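Local coordinates for protein TetR family transcriptional regulator (Streptomyces coelicolor, PDB 6SRN) that probably binds operator DNA as a TetR-family transcriptional regulator and takes up a furan-carboxylic acid hormone that signals antibiotic production, at residues Arg118-Pro121 / Val122-Ala125; Ser39-Phe42 / Ala43-Tyr47; His192-Ala195 / Asp196-Glu199; Arg200-Glu203 / Leu204-Met208. All coordinates share one frame; numbering follows the deposited sequence.

How the contacts relate
The four contacts set out one principle: the chemistry of near neighbours in sequence varies with where in the fold they lie. Contact 1, its centre about 8 Å from the chain centre, is a carboxylate cap at the break between helices 102-119 and 121-131; it touches contact 2 through Val122 and Ala125 on Ser39, and contact 3 through Arg118 on Ile197 and Met198. Contact 2, inside helix 31-49, is mostly backbone bonds with aromatic and aliphatic packing. Contacts 3 and 4 share helix 197-212: the former a water-bridged turn, three of its six touching residues exposed; the latter, farthest out (about 18 Å), one tryptophan faced by an arginine stem, with ion pairs, some to the second subunit.

Contact 1. Residues Arg118-Pro121 / Val122-Ala125; sequences RDDP and VMQA
Asp120 reaches forward to Val122, its carboxylate OD1 accepting the backbone N of Val122 at 2.9 Å. The donor comes to the anti side of OD1, 31° out of the carboxylate plane, and the N-H points at the oxygen with an angle of 145°, so the bond is somewhat bent. The first torsion explains the reach: CG stands opposite the backbone N (chi1 -171°), which swings the carboxylate forward beside the start of the next helix. There OD1 also rests 3.6 Å from Val122 CB, the two side chains running side by side. The other oxygen, OD2, is held by a salt bridge to Arg87, and a bond on each carboxylate oxygen probably limits its rotation.

Backbone bonds then take over. Gln124 N donates to Asp120 O at 3.0 Å and Ala125 N to Pro121 O at 2.8 Å, giving the new helix its first turn. The extended side chain of Gln124 runs back along this turn, CG lying 3.4 Å from Asp120 O, and its NE2 bonds to Phe117 O, near the end of the preceding helix. Before the break, Arg118 holds the carboxylate of Asp119 side-on, NE to OD1 and NH2 to OD2, each 2.9 Å and nearly straight.

Farther out, Val122 packs on helices 31-49 and 73-86, while Met123 packs on His84, a residue of the ligand pocket. The whole is an aspartate N-cap followed by proline at the first helical position, where helix 102-119 ends and helix 121-131 begins in the C-terminal domain of a TetR-family regulator.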
loop_
_atom_site.group_PDB
_atom_site.type_symbol
_atom_site.label_atom_id
_atom_site.label_comp_id
_atom_site.label_asym_id
_atom_site.label_seq_id
_atom_site.Cartn_x
_atom_site.Cartn_y
_atom_site.Cartn_z
ATOM N N ARG A 118 -10.259 4.341 10.053
ATOM C CA ARG A 118 -9.844 4.931 11.316
ATOM C C ARG A 118 -10.507 4.289 12.544
ATOM O O ARG A 118 -9.812 4.020 13.545
ATOM C CB ARG A 118 -10.117 6.424 11.324
ATOM C CG ARG A 118 -9.461 7.200 12.471
ATOM C CD ARG A 118 -9.963 8.634 12.574
ATOM N NE ARG A 118 -11.412 8.592 12.813
ATOM C CZ ARG A 118 -12.301 9.535 12.499
ATOM N NH1 ARG A 118 -11.942 10.692 11.984
ATOM N NH2 ARG A 118 -13.579 9.303 12.671
ATOM N N ASP A 119 -11.777 3.942 12.418
ATOM C CA ASP A 119 -12.638 3.606 13.554
ATOM C C ASP A 119 -13.141 2.173 13.657
ATOM O O ASP A 119 -13.479 1.742 14.760
ATOM C CB ASP A 119 -13.866 4.536 13.559
ATOM C CG ASP A 119 -13.527 5.999 13.866
ATOM O OD1 ASP A 119 -12.378 6.326 14.285
ATOM O OD2 ASP A 119 -14.502 6.771 13.694
ATOM N N ASP A 120 -13.298 1.484 12.529
ATOM C CA ASP A 120 -14.166 0.308 12.479
ATOM C C ASP A 120 -13.327 -0.969 12.425
ATOM O O ASP A 120 -12.578 -1.174 11.490
ATOM C CB ASP A 120 -15.097 0.382 11.256
ATOM C CG ASP A 120 -16.139 -0.681 11.267
ATOM O OD1 ASP A 120 -15.871 -1.800 11.759
ATOM O OD2 ASP A 120 -17.255 -0.414 10.721
ATOM N N PRO A 121 -13.444 -1.837 13.446
ATOM C CA PRO A 121 -12.666 -3.037 13.421
ATOM C C PRO A 121 -12.819 -3.899 12.174
ATOM O O PRO A 121 -11.855 -4.593 11.792
ATOM C CB PRO A 121 -13.153 -3.798 14.637
ATOM C CG PRO A 121 -13.612 -2.752 15.600
ATOM C CD PRO A 121 -14.220 -1.713 14.708
ATOM N N VAL A 122 -14.010 -3.962 11.591
ATOM C CA VAL A 122 -14.172 -4.811 10.392
ATOM C C VAL A 122 -13.278 -4.300 9.245
ATOM O O VAL A 122 -12.699 -5.093 8.492
ATOM C CB VAL A 122 -15.646 -4.920 9.969
ATOM C CG1 VAL A 122 -15.786 -5.711 8.670
ATOM C CG2 VAL A 122 -16.440 -5.563 11.086
ATOM N N MET A 123 -13.201 -2.972 9.095
ATOM C CA MET A 123 -12.329 -2.409 8.070
ATOM C C MET A 123 -10.870 -2.630 8.407
ATOM O O MET A 123 -10.084 -2.956 7.501
ATOM C CB MET A 123 -12.627 -0.925 7.908
ATOM C CG MET A 123 -14.039 -0.604 7.435
ATOM S SD MET A 123 -14.302 -1.091 5.700
ATOM C CE MET A 123 -13.347 0.127 4.958
ATOM N N GLN A 124 -10.504 -2.441 9.655
ATOM C CA GLN A 124 -9.124 -2.608 10.027
ATOM C C GLN A 124 -8.693 -4.073 9.819
ATOM O O GLN A 124 -7.601 -4.370 9.363
ATOM C CB GLN A 124 -8.920 -2.197 11.470
ATOM C CG GLN A 124 -9.247 -0.714 11.694
ATOM C CD GLN A 124 -9.417 -0.316 13.126
ATOM O OE1 GLN A 124 -9.405 -1.133 14.033
ATOM N NE2 GLN A 124 -9.556 0.971 13.342
ATOM N N ALA A 125 -9.571 -4.993 10.174
ATOM C CA ALA A 125 -9.309 -6.405 10.010
ATOM C C ALA A 125 -9.248 -6.797 8.550
ATOM O O ALA A 125 -8.385 -7.558 8.130
ATOM C CB ALA A 125 -10.358 -7.222 10.722
#

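Contact 2. Residues Ser39-Phe42 / Ala43-Tyr47; sequences SEIF and ASRGY
Ser39 offers its carbonyl O to Ala43 N at 2.9 Å, and the methyl of Ala43 sits close by, CB 3.2 Å from the same oxygen. Glu40 serves the next position: its carbonyl O accepts Ser44 N at 3.2 Å, and Ser44 OG lies 3.1 Å from it as well. The carboxylate of Glu40 turns away to a salt bridge with Arg58.

Ile41 O takes Arg45 N at 2.8 Å. Its CG2 branch, opposite the backbone N, meets the aliphatic part of Arg45 with CD 3.9 Å off, and Ile41 CG1 lies over one face of the guanidinium. Arg45 is stretched from CG to NE, carrying that group on to a salt bridge with Asp54 in helix 52-59. These turns belong to helix 31-49, the first helix of the three-helix DNA-binding domain of TetR-family proteins, and Ile41 packs on Val55 and Arg58 of helix 52-59, within the predicted helix-turn-helix.

Phe42 O accepts Gly46 N at 2.8 Å from above the carbonyl plane. Its ring has Gly46 O near its plane at the edge, and Tyr47 runs alongside it, CE1 of Phe42 3.9 Å from CD1 of Tyr47. Beyond this pair, Phe42 packs on Val80 and Leu129, and Lys73 makes a cation-pi contact with the Tyr47 ring.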
loop_
_atom_site.group_PDB
_atom_site.type_symbol
_atom_site.label_atom_id
_atom_site.label_comp_id
_atom_site.label_asym_id
_atom_site.label_seq_id
_atom_site.Cartn_x
_atom_site.Cartn_y
_atom_site.Cartn_z
ATOM N N SER A 39 -13.251 -9.623 14.024
ATOM C CA SER A 39 -12.571 -8.457 13.435
ATOM C C SER A 39 -11.663 -7.814 14.442
ATOM O O SER A 39 -10.559 -7.397 14.121
ATOM C CB SER A 39 -13.582 -7.468 12.905
ATOM O OG SER A 39 -14.234 -8.016 11.753
ATOM N N GLU A 40 -12.162 -7.638 15.658
ATOM C CA GLU A 40 -11.357 -7.042 16.702
ATOM C C GLU A 40 -10.080 -7.844 16.878
ATOM O O GLU A 40 -9.002 -7.262 16.987
ATOM C CB GLU A 40 -12.149 -6.971 18.019
ATOM C CG GLU A 40 -13.287 -5.945 17.978
ATOM C CD GLU A 40 -14.327 -6.096 19.086
ATOM O OE1 GLU A 40 -14.114 -6.913 19.996
ATOM O OE2 GLU A 40 -15.357 -5.368 19.057
ATOM N N ILE A 41 -10.192 -9.159 16.936
ATOM C CA ILE A 41 -9.017 -10.012 17.168
ATOM C C ILE A 41 -8.054 -10.049 15.968
ATOM O O ILE A 41 -6.835 -9.980 16.123
ATOM C CB ILE A 41 -9.470 -11.415 17.646
ATOM C CG1 ILE A 41 -10.068 -11.251 19.036
ATOM C CG2 ILE A 41 -8.308 -12.413 17.636
ATOM C CD1 ILE A 41 -10.839 -12.414 19.527
ATOM N N PHE A 42 -8.611 -10.157 14.779
ATOM C CA PHE A 42 -7.752 -10.141 13.595
ATOM C C PHE A 42 -7.040 -8.797 13.470
ATOM O O PHE A 42 -5.881 -8.741 13.069
ATOM C CB PHE A 42 -8.531 -10.376 12.309
ATOM C CG PHE A 42 -8.986 -11.804 12.064
ATOM C CD1 PHE A 42 -8.140 -12.887 12.188
ATOM C CD2 PHE A 42 -10.276 -12.020 11.577
ATOM C CE1 PHE A 42 -8.599 -14.169 11.878
ATOM C CE2 PHE A 42 -10.742 -13.287 11.240
ATOM C CZ PHE A 42 -9.900 -14.344 11.428
ATOM N N ALA A 43 -7.751 -7.707 13.737
ATOM C CA ALA A 43 -7.115 -6.373 13.618
ATOM C C ALA A 43 -5.944 -6.191 14.583
ATOM O O ALA A 43 -4.920 -5.599 14.234
ATOM C CB ALA A 43 -8.155 -5.284 13.801
ATOM N N SER A 44 -6.079 -6.769 15.767
ATOM C CA SER A 44 -5.089 -6.566 16.786
ATOM C C SER A 44 -3.962 -7.578 16.706
ATOM O O SER A 44 -2.821 -7.208 16.999
ATOM C CB SER A 44 -5.753 -6.488 18.167
ATOM O OG SER A 44 -6.369 -7.655 18.530
ATOM N N ARG A 45 -4.262 -8.798 16.248
ATOM C CA ARG A 45 -3.319 -9.925 16.300
ATOM C C ARG A 45 -2.873 -10.491 14.971
ATOM O O ARG A 45 -1.898 -11.254 14.937
ATOM C CB ARG A 45 -3.909 -11.078 17.118
ATOM C CG ARG A 45 -4.305 -10.643 18.506
ATOM C CD ARG A 45 -4.862 -11.756 19.375
ATOM N NE ARG A 45 -5.526 -11.153 20.534
ATOM C CZ ARG A 45 -6.335 -11.798 21.377
ATOM N NH1 ARG A 45 -6.583 -13.082 21.221
ATOM N NH2 ARG A 45 -6.882 -11.133 22.396
ATOM N N GLY A 46 -3.571 -10.133 13.898
ATOM C CA GLY A 46 -3.330 -10.719 12.583
ATOM C C GLY A 46 -3.915 -12.113 12.514
ATOM O O GLY A 46 -4.466 -12.635 13.477
ATOM N N TYR A 47 -3.824 -12.713 11.339
ATOM C CA TYR A 47 -4.416 -14.024 11.127
ATOM C C TYR A 47 -3.750 -15.109 11.974
ATOM O O TYR A 47 -4.441 -15.851 12.656
ATOM C CB TYR A 47 -4.342 -14.385 9.647
ATOM C CG TYR A 47 -5.002 -15.687 9.331
ATOM C CD1 TYR A 47 -6.369 -15.757 9.159
ATOM C CD2 TYR A 47 -4.271 -16.845 9.183
ATOM C CE1 TYR A 47 -7.023 -16.948 8.849
ATOM C CE2 TYR A 47 -4.925 -18.060 8.928
ATOM C CZ TYR A 47 -6.303 -18.084 8.744
ATOM O OH TYR A 47 -6.995 -19.269 8.474
#

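Contact 3. Residues His192-Ala195 / Asp196-Glu199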
loop_
_atom_site.group_PDB
_atom_site.type_symbol
_atom_site.label_atom_id
_atom_site.label_comp_id
_atom_site.label_asym_id
_atom_site.label_seq_id
_atom_site.Cartn_x
_atom_site.Cartn_y
_atom_site.Cartn_z
ATOM N N HIS A 192 1.466 5.263 12.009
ATOM C CA HIS A 192 0.719 6.000 13.019
ATOM C C HIS A 192 -0.573 5.372 13.467
ATOM O O HIS A 192 -1.384 6.035 14.150
ATOM C CB HIS A 192 0.452 7.428 12.517
ATOM C CG HIS A 192 1.689 8.168 12.119
ATOM N ND1 HIS A 192 2.714 8.445 12.998
ATOM C CD2 HIS A 192 2.078 8.669 10.926
ATOM C CE1 HIS A 192 3.693 9.067 12.365
ATOM N NE2 HIS A 192 3.331 9.217 11.108
ATOM N N GLN A 193 -0.788 4.106 13.149
ATOM C CA GLN A 193 -1.986 3.385 13.538
ATOM C C GLN A 193 -3.288 4.120 13.100
ATOM O O GLN A 193 -4.297 4.142 13.812
ATOM C CB GLN A 193 -2.015 3.103 15.058
ATOM C CG GLN A 193 -0.880 2.210 15.542
ATOM C CD GLN A 193 0.510 2.835 15.427
ATOM O OE1 GLN A 193 1.352 2.346 14.666
ATOM N NE2 GLN A 193 0.765 3.924 16.190
ATOM N N ARG A 194 -3.181 4.771 11.942
ATOM C CA ARG A 194 -4.232 5.534 11.300
ATOM C C ARG A 194 -4.713 6.766 12.062
ATOM O O ARG A 194 -5.689 7.400 11.678
ATOM C CB ARG A 194 -5.415 4.636 10.895
ATOM C CG ARG A 194 -5.099 3.562 9.868
ATOM C CD ARG A 194 -6.334 2.941 9.292
ATOM N NE ARG A 194 -5.987 1.879 8.332
ATOM C CZ ARG A 194 -5.861 0.585 8.655
ATOM N NH1 ARG A 194 -6.024 0.172 9.884
ATOM N NH2 ARG A 194 -5.539 -0.309 7.724
ATOM N N ALA A 195 -3.955 7.208 13.050
ATOM C CA ALA A 195 -4.392 8.336 13.883
ATOM C C ALA A 195 -4.507 9.641 13.043
ATOM O O ALA A 195 -5.358 10.478 13.294
ATOM C CB ALA A 195 -3.425 8.546 15.019
ATOM N N ASP A 196 -3.630 9.779 12.060
ATOM C CA ASP A 196 -3.519 10.970 11.230
ATOM C C ASP A 196 -4.168 10.759 9.850
ATOM O O ASP A 196 -3.977 11.559 8.941
ATOM C CB ASP A 196 -2.048 11.373 10.994
ATOM C CG ASP A 196 -1.254 10.365 10.145
ATOM O OD1 ASP A 196 -1.625 9.163 10.146
ATOM O OD2 ASP A 196 -0.186 10.748 9.573
ATOM N N ILE A 197 -4.989 9.730 9.686
ATOM C CA ILE A 197 -5.494 9.365 8.368
ATOM C C ILE A 197 -6.274 10.488 7.704
ATOM O O ILE A 197 -6.164 10.690 6.478
ATOM C CB ILE A 197 -6.313 8.045 8.414
ATOM C CG1 ILE A 197 -6.604 7.575 7.010
ATOM C CG2 ILE A 197 -7.572 8.172 9.231
ATOM C CD1 ILE A 197 -7.204 6.202 6.941
ATOM N N MET A 198 -7.062 11.227 8.466
ATOM C CA MET A 198 -7.898 12.243 7.814
ATOM C C MET A 198 -7.069 13.381 7.194
ATOM O O MET A 198 -7.396 13.849 6.080
ATOM C CB MET A 198 -8.979 12.784 8.774
ATOM C CG MET A 198 -9.894 11.701 9.346
ATOM S SD MET A 198 -10.670 10.573 8.183
ATOM C CE MET A 198 -11.780 11.614 7.280
ATOM N N GLU A 199 -5.999 13.797 7.899
ATOM C CA GLU A 199 -5.104 14.814 7.374
ATOM C C GLU A 199 -4.337 14.310 6.177
ATOM O O GLU A 199 -4.027 15.101 5.284
ATOM C CB GLU A 199 -4.091 15.205 8.467
ATOM C CG GLU A 199 -4.646 15.774 9.741
ATOM C CD GLU A 199 -4.680 14.716 10.837
ATOM O OE1 GLU A 199 -5.562 13.900 10.692
ATOM O OE2 GLU A 199 -3.837 14.677 11.816
HETATM O O HOH W 1 -7.006 11.855 11.399
#
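Arg194 and Ile197 form the tight, buried side, lying alongside one another and pointing the same way. Arg194 CD stands 4.1 Å from Ile197 CD1, and Ile197 CG2 presses to 3.2 Å from Arg194 O. That oxygen also accepts Ile197 N at 3.1 Å; the donor is well above the carbonyl plane, 66° out of it, an approach that goes with the type I turn this bond closes. Extended from CG to NE, Arg194 carries its guanidinium to Gln185, a residue of the ligand pocket, and packs on Phe117 and Gln124.

The backbone path is two successive beta turns, type I' from His192 to Ala195 and type I from Arg194 to Ile197. They link helices 170-192 and 197-212, with Asp196 at the N-cap position of the latter, though its carboxylate makes no capping bond and turns to Ser188 (through OD1) and Arg200 (a salt bridge through OD2) instead.

The looser, more exposed side is where His192 lies by Asp196, imidazole and carboxylate planes 77° apart; its nearest approach is a ring carbon, CD2 of His192, 3.4 Å from OD2 of Asp196. Ala195 and Glu199, both exposed, are joined by a water that donates to Ala195 O at 2.9 Å and to Glu199 OE1 at 2.6 Å, while accepting from Met198 N.

Contact 4. Residues Arg200-Glu203 / Leu204-Met208; sequences RWQE and LRELM
The indole of Trp201 has the aliphatic stem of Arg205 over one face and Leu204 at its edge. Arg205 CB sits 3.7 Å from the centroid of the six-membered ring, 16° off the normal, a CH-pi contact, and CD reaches 3.3 Å from Trp201 NE1. Leu204 CD2 approaches the rim at CZ3, 3.8 Å away. With CG of Trp201 opposite the backbone N (chi1 -179°), this torsion brings the indole back beside Leu204 and Arg205.

The guanidinium of Arg205, turned 52° from the indole, meets Gln202 OE1 at its own edge: NE donates at 2.9 Å, coming from above the amide plane, with NH2 a weak second donor. The chain bends at chi3 to bring NE there, and NH1 makes a salt bridge to Glu107. A water accepts from Trp201 NE1 at 2.8 Å and, weakly, from Arg205 NH1.

On another side of the helix, Arg200 grips Glu203 side-on, NE to OE2 at 2.9 Å and NH2 to OE1. Glu203 also pairs with Arg175 of the second subunit, and Glu206 with Arg165 of that subunit. Helix 197-212 packs both on helix 170-192 of its own chain, where Trp201 meets Phe181, a ligand-pocket residue, edge-to-face and Leu204 packs on Met184, and on the second subunit, where Met208 packs against Met208 of that subunit.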
loop_
_atom_site.group_PDB
_atom_site.type_symbol
_atom_site.label_atom_id
_atom_site.label_comp_id
_atom_site.label_asym_id
_atom_site.label_seq_id
_atom_site.Cartn_x
_atom_site.Cartn_y
_atom_site.Cartn_z
ATOM N N ARG A 200 -3.887 13.060 6.241
ATOM C CA ARG A 200 -3.105 12.492 5.135
ATOM C C ARG A 200 -3.997 12.385 3.907
ATOM O O ARG A 200 -3.558 12.631 2.778
ATOM C CB ARG A 200 -2.523 11.138 5.551
ATOM C CG ARG A 200 -1.587 11.155 6.756
ATOM C CD ARG A 200 -0.248 11.835 6.500
ATOM N NE ARG A 200 -0.338 13.281 6.438
ATOM C CZ ARG A 200 -0.453 14.072 7.501
ATOM N NH1 ARG A 200 -0.449 13.584 8.756
ATOM N NH2 ARG A 200 -0.557 15.369 7.307
ATOM N N TRP A 201 -5.242 11.953 4.088
ATOM C CA TRP A 201 -6.190 11.893 2.961
ATOM C C TRP A 201 -6.508 13.281 2.412
ATOM O O TRP A 201 -6.479 13.455 1.234
ATOM C CB TRP A 201 -7.447 11.113 3.337
ATOM C CG TRP A 201 -8.420 11.024 2.199
ATOM C CD1 TRP A 201 -9.734 11.393 2.250
ATOM C CD2 TRP A 201 -8.149 10.629 0.832
ATOM N NE1 TRP A 201 -10.300 11.205 1.022
ATOM C CE2 TRP A 201 -9.366 10.757 0.129
ATOM C CE3 TRP A 201 -7.018 10.169 0.156
ATOM C CZ2 TRP A 201 -9.480 10.456 -1.235
ATOM C CZ3 TRP A 201 -7.111 9.898 -1.208
ATOM C CH2 TRP A 201 -8.355 10.020 -1.877
ATOM N N GLN A 202 -6.723 14.252 3.285
ATOM C CA GLN A 202 -7.015 15.604 2.805
ATOM C C GLN A 202 -5.958 16.126 1.882
ATOM O O GLN A 202 -6.259 16.656 0.821
ATOM C CB GLN A 202 -7.206 16.556 3.965
ATOM C CG GLN A 202 -7.487 18.014 3.563
ATOM C CD GLN A 202 -8.507 18.132 2.421
ATOM O OE1 GLN A 202 -9.608 17.586 2.502
ATOM N NE2 GLN A 202 -8.151 18.886 1.352
ATOM N N GLU A 203 -4.692 15.960 2.258
ATOM C CA GLU A 203 -3.653 16.585 1.445
ATOM C C GLU A 203 -3.473 15.870 0.105
ATOM O O GLU A 203 -3.128 16.488 -0.876
ATOM C CB GLU A 203 -2.355 16.692 2.238
ATOM C CG GLU A 203 -1.662 15.404 2.559
ATOM C CD GLU A 203 -0.654 15.487 3.703
ATOM O OE1 GLU A 203 -0.522 16.501 4.483
ATOM O OE2 GLU A 203 0.037 14.462 3.841
ATOM N N LEU A 204 -3.667 14.568 0.074
ATOM C CA LEU A 204 -3.545 13.811 -1.166
ATOM C C LEU A 204 -4.811 14.001 -2.041
ATOM O O LEU A 204 -4.675 14.198 -3.250
ATOM C CB LEU A 204 -3.373 12.310 -0.821
ATOM C CG LEU A 204 -3.489 11.315 -1.982
ATOM C CD1 LEU A 204 -2.461 11.600 -3.035
ATOM C CD2 LEU A 204 -3.348 9.884 -1.432
ATOM N N ARG A 205 -5.990 13.910 -1.453
ATOM C CA ARG A 205 -7.286 14.133 -2.126
ATOM C C ARG A 205 -7.305 15.507 -2.785
ATOM O O ARG A 205 -7.791 15.668 -3.934
ATOM C CB ARG A 205 -8.324 14.025 -1.038
ATOM C CG ARG A 205 -9.774 14.243 -1.237
ATOM C CD ARG A 205 -10.208 14.442 0.209
ATOM N NE ARG A 205 -10.623 15.799 0.444
ATOM C CZ ARG A 205 -11.690 16.331 -0.124
ATOM N NH1 ARG A 205 -12.429 15.619 -0.983
ATOM N NH2 ARG A 205 -12.025 17.565 0.160
ATOM N N GLU A 206 -6.742 16.510 -2.127
ATOM C CA GLU A 206 -6.740 17.848 -2.735
ATOM C C GLU A 206 -6.027 17.826 -4.091
ATOM O O GLU A 206 -6.514 18.412 -5.097
ATOM C CB GLU A 206 -6.147 18.888 -1.773
ATOM C CG GLU A 206 -6.366 20.333 -2.237
ATOM C CD GLU A 206 -5.414 20.833 -3.307
ATOM O OE1 GLU A 206 -4.265 20.340 -3.473
ATOM O OE2 GLU A 206 -5.815 21.827 -3.997
ATOM N N LEU A 207 -4.906 17.138 -4.152
ATOM C CA LEU A 207 -4.206 17.015 -5.427
ATOM C C LEU A 207 -4.999 16.181 -6.438
ATOM O O LEU A 207 -5.170 16.568 -7.591
ATOM C CB LEU A 207 -2.858 16.336 -5.218
ATOM C CG LEU A 207 -1.862 17.005 -4.284
ATOM C CD1 LEU A 207 -0.632 16.122 -4.124
ATOM C CD2 LEU A 207 -1.471 18.371 -4.796
ATOM N N MET A 208 -5.494 15.024 -6.016
ATOM C CA MET A 208 -6.155 14.125 -6.965
ATOM C C MET A 208 -7.389 14.766 -7.525
ATOM O O MET A 208 -7.599 14.687 -8.726
ATOM C CB MET A 208 -6.504 12.811 -6.292
ATOM C CG MET A 208 -5.244 12.194 -5.748
ATOM S SD MET A 208 -4.315 11.350 -7.002
ATOM C CE MET A 208 -5.361 9.954 -7.533
HETATM O O HOH W 2 -12.596 12.467 -0.030
HETATM O O HOH W 3 -2.693 19.325 -1.249
#